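Local coordinates for long form salivary protein D7L1 (Aedes aegypti, PDB 3DXL), which binds and sequesters host biogenic amines and leukotrienes during blood feeding, taking lipids and amines into two separate pockets, at residues 72-77 with 126-130. Numbering follows the deposited sequence.
Sequences VIQEQF and NLFHG
F77 of helix 71-79 meets L127 at the end of helix 121-127, with 6.7 Å between F77 CA and L127 CA, and the chain leaves helical geometry at F128. Q76 CB points at the other segment and its side chain fits between L127 and F128. Its CG lies anti to the backbone N (chi1 -168°), and a bend at chi2 (70°) turns the amide toward the backbone carbonyl of L127. There Q76 NE2 donates a hydrogen bond of 3.0 Å to L127 O. The bond is nearly straight at the hydrogen (162°) and lies in the amide plane of Q76. It reaches L127 O tilted from the carbonyl plane. Q76 OE1 is hydrogen-bonded to F4 N, so both ends of this buried amide are held and its rotation is fixed. H129 NE2, hydrogen-bonded to F4 O, ties the N-terminal segment to the same place.

Q76 CG also sits over one face of the F128 ring, a CH-pi contact 4.0 Å from the centroid. The Q76 amide runs almost parallel to that ring. V72 CG2 comes to the ring edge, 4.1 Å from F128 CE1. L127 spreads its two methyls along helix 71-79: CD1 packs 3.9 Å from F77 CB, and CD2 lies 3.9 Å from I73 CG2.

The contact joins helix 71-79 to the end of helix 121-127 and the turn after it, in the N-terminal part of this PBP/GOBP-family protein, whose pocket binds lipids. F128 lies close to W37, and G130 follows two residues later; W37 and G130 bind leukotriene E4. The arrangement thus probably forms part of the wall beside the leukotriene site.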
# COMPACT_ATOMS: atom_id res chain seq x y z
N VAL A 72 -8.68 7.33 -14.53
CA VAL A 72 -8.71 6.23 -13.57
C VAL A 72 -10.14 5.73 -13.31
O VAL A 72 -10.34 4.55 -13.06
CB VAL A 72 -7.96 6.56 -12.25
CG1 VAL A 72 -8.63 7.71 -11.50
CG2 VAL A 72 -7.86 5.33 -11.37
N ILE A 73 -11.13 6.63 -13.40
CA ILE A 73 -12.52 6.23 -13.21
C ILE A 73 -12.94 5.21 -14.27
O ILE A 73 -13.54 4.18 -13.95
CB ILE A 73 -13.46 7.46 -13.21
CG1 ILE A 73 -13.15 8.34 -11.99
CG2 ILE A 73 -14.94 7.04 -13.23
CD1 ILE A 73 -13.77 9.73 -12.07
N GLN A 74 -12.62 5.49 -15.53
CA GLN A 74 -12.93 4.56 -16.61
C GLN A 74 -12.13 3.26 -16.51
O GLN A 74 -12.66 2.18 -16.75
CB GLN A 74 -12.76 5.22 -17.98
CG GLN A 74 -13.71 6.41 -18.24
CD GLN A 74 -15.20 6.05 -18.18
OE1 GLN A 74 -15.61 4.91 -18.42
NE2 GLN A 74 -16.03 7.06 -17.87
N GLU A 75 -10.85 3.36 -16.12
CA GLU A 75 -10.02 2.17 -15.91
C GLU A 75 -10.61 1.30 -14.80
O GLU A 75 -10.69 0.08 -14.92
CB GLU A 75 -8.58 2.56 -15.56
CG GLU A 75 -7.73 3.01 -16.74
CD GLU A 75 -7.65 1.96 -17.84
OE1 GLU A 75 -7.35 0.79 -17.54
OE2 GLU A 75 -7.89 2.33 -19.01
N GLN A 76 -11.03 1.96 -13.72
CA GLN A 76 -11.62 1.27 -12.59
C GLN A 76 -12.91 0.54 -12.96
O GLN A 76 -13.11 -0.62 -12.59
CB GLN A 76 -11.84 2.25 -11.43
CG GLN A 76 -12.17 1.60 -10.11
CD GLN A 76 -11.01 0.85 -9.48
OE1 GLN A 76 -9.89 0.84 -10.00
NE2 GLN A 76 -11.27 0.22 -8.36
N PHE A 77 -13.79 1.22 -13.68
CA PHE A 77 -15.06 0.65 -14.09
C PHE A 77 -14.88 -0.51 -15.09
O PHE A 77 -15.62 -1.49 -15.04
CB PHE A 77 -15.96 1.75 -14.65
CG PHE A 77 -17.35 1.31 -15.03
CD1 PHE A 77 -18.10 0.47 -14.21
CD2 PHE A 77 -17.92 1.77 -16.21
CE1 PHE A 77 -19.39 0.09 -14.58
CE2 PHE A 77 -19.21 1.40 -16.59
CZ PHE A 77 -19.95 0.56 -15.77
N ASN A 126 -18.62 3.04 -4.27
CA ASN A 126 -18.80 1.71 -4.85
C ASN A 126 -17.66 1.31 -5.77
O ASN A 126 -17.16 0.17 -5.70
CB ASN A 126 -20.13 1.63 -5.60
CG ASN A 126 -21.33 1.61 -4.67
OD1 ASN A 126 -21.19 1.62 -3.45
ND2 ASN A 126 -22.52 1.59 -5.26
N LEU A 127 -17.24 2.22 -6.63
CA LEU A 127 -16.23 1.92 -7.64
C LEU A 127 -14.85 1.64 -7.07
O LEU A 127 -14.11 0.81 -7.61
CB LEU A 127 -16.13 3.08 -8.62
CG LEU A 127 -15.49 2.87 -9.99
CD1 LEU A 127 -16.14 1.70 -10.71
CD2 LEU A 127 -15.68 4.13 -10.81
N PHE A 128 -14.51 2.35 -6.00
CA PHE A 128 -13.17 2.30 -5.44
C PHE A 128 -13.12 1.52 -4.13
O PHE A 128 -12.30 1.80 -3.24
CB PHE A 128 -12.61 3.71 -5.31
CG PHE A 128 -12.21 4.30 -6.62
CD1 PHE A 128 -11.00 3.93 -7.21
CD2 PHE A 128 -13.04 5.19 -7.29
CE1 PHE A 128 -10.61 4.46 -8.43
CE2 PHE A 128 -12.66 5.72 -8.51
CZ PHE A 128 -11.45 5.36 -9.09
N HIS A 129 -13.99 0.51 -4.03
CA HIS A 129 -13.91 -0.52 -2.98
C HIS A 129 -14.13 0.05 -1.58
O HIS A 129 -13.50 -0.40 -0.61
CB HIS A 129 -12.60 -1.33 -3.06
CG HIS A 129 -12.33 -1.89 -4.41
ND1 HIS A 129 -13.22 -2.73 -5.06
CD2 HIS A 129 -11.28 -1.73 -5.25
CE1 HIS A 129 -12.72 -3.06 -6.24
NE2 HIS A 129 -11.54 -2.47 -6.37
N GLY A 130 -15.03 1.02 -1.49
CA GLY A 130 -15.47 1.59 -0.23
C GLY A 130 -16.80 1.04 0.25
O GLY A 130 -17.17 1.28 1.40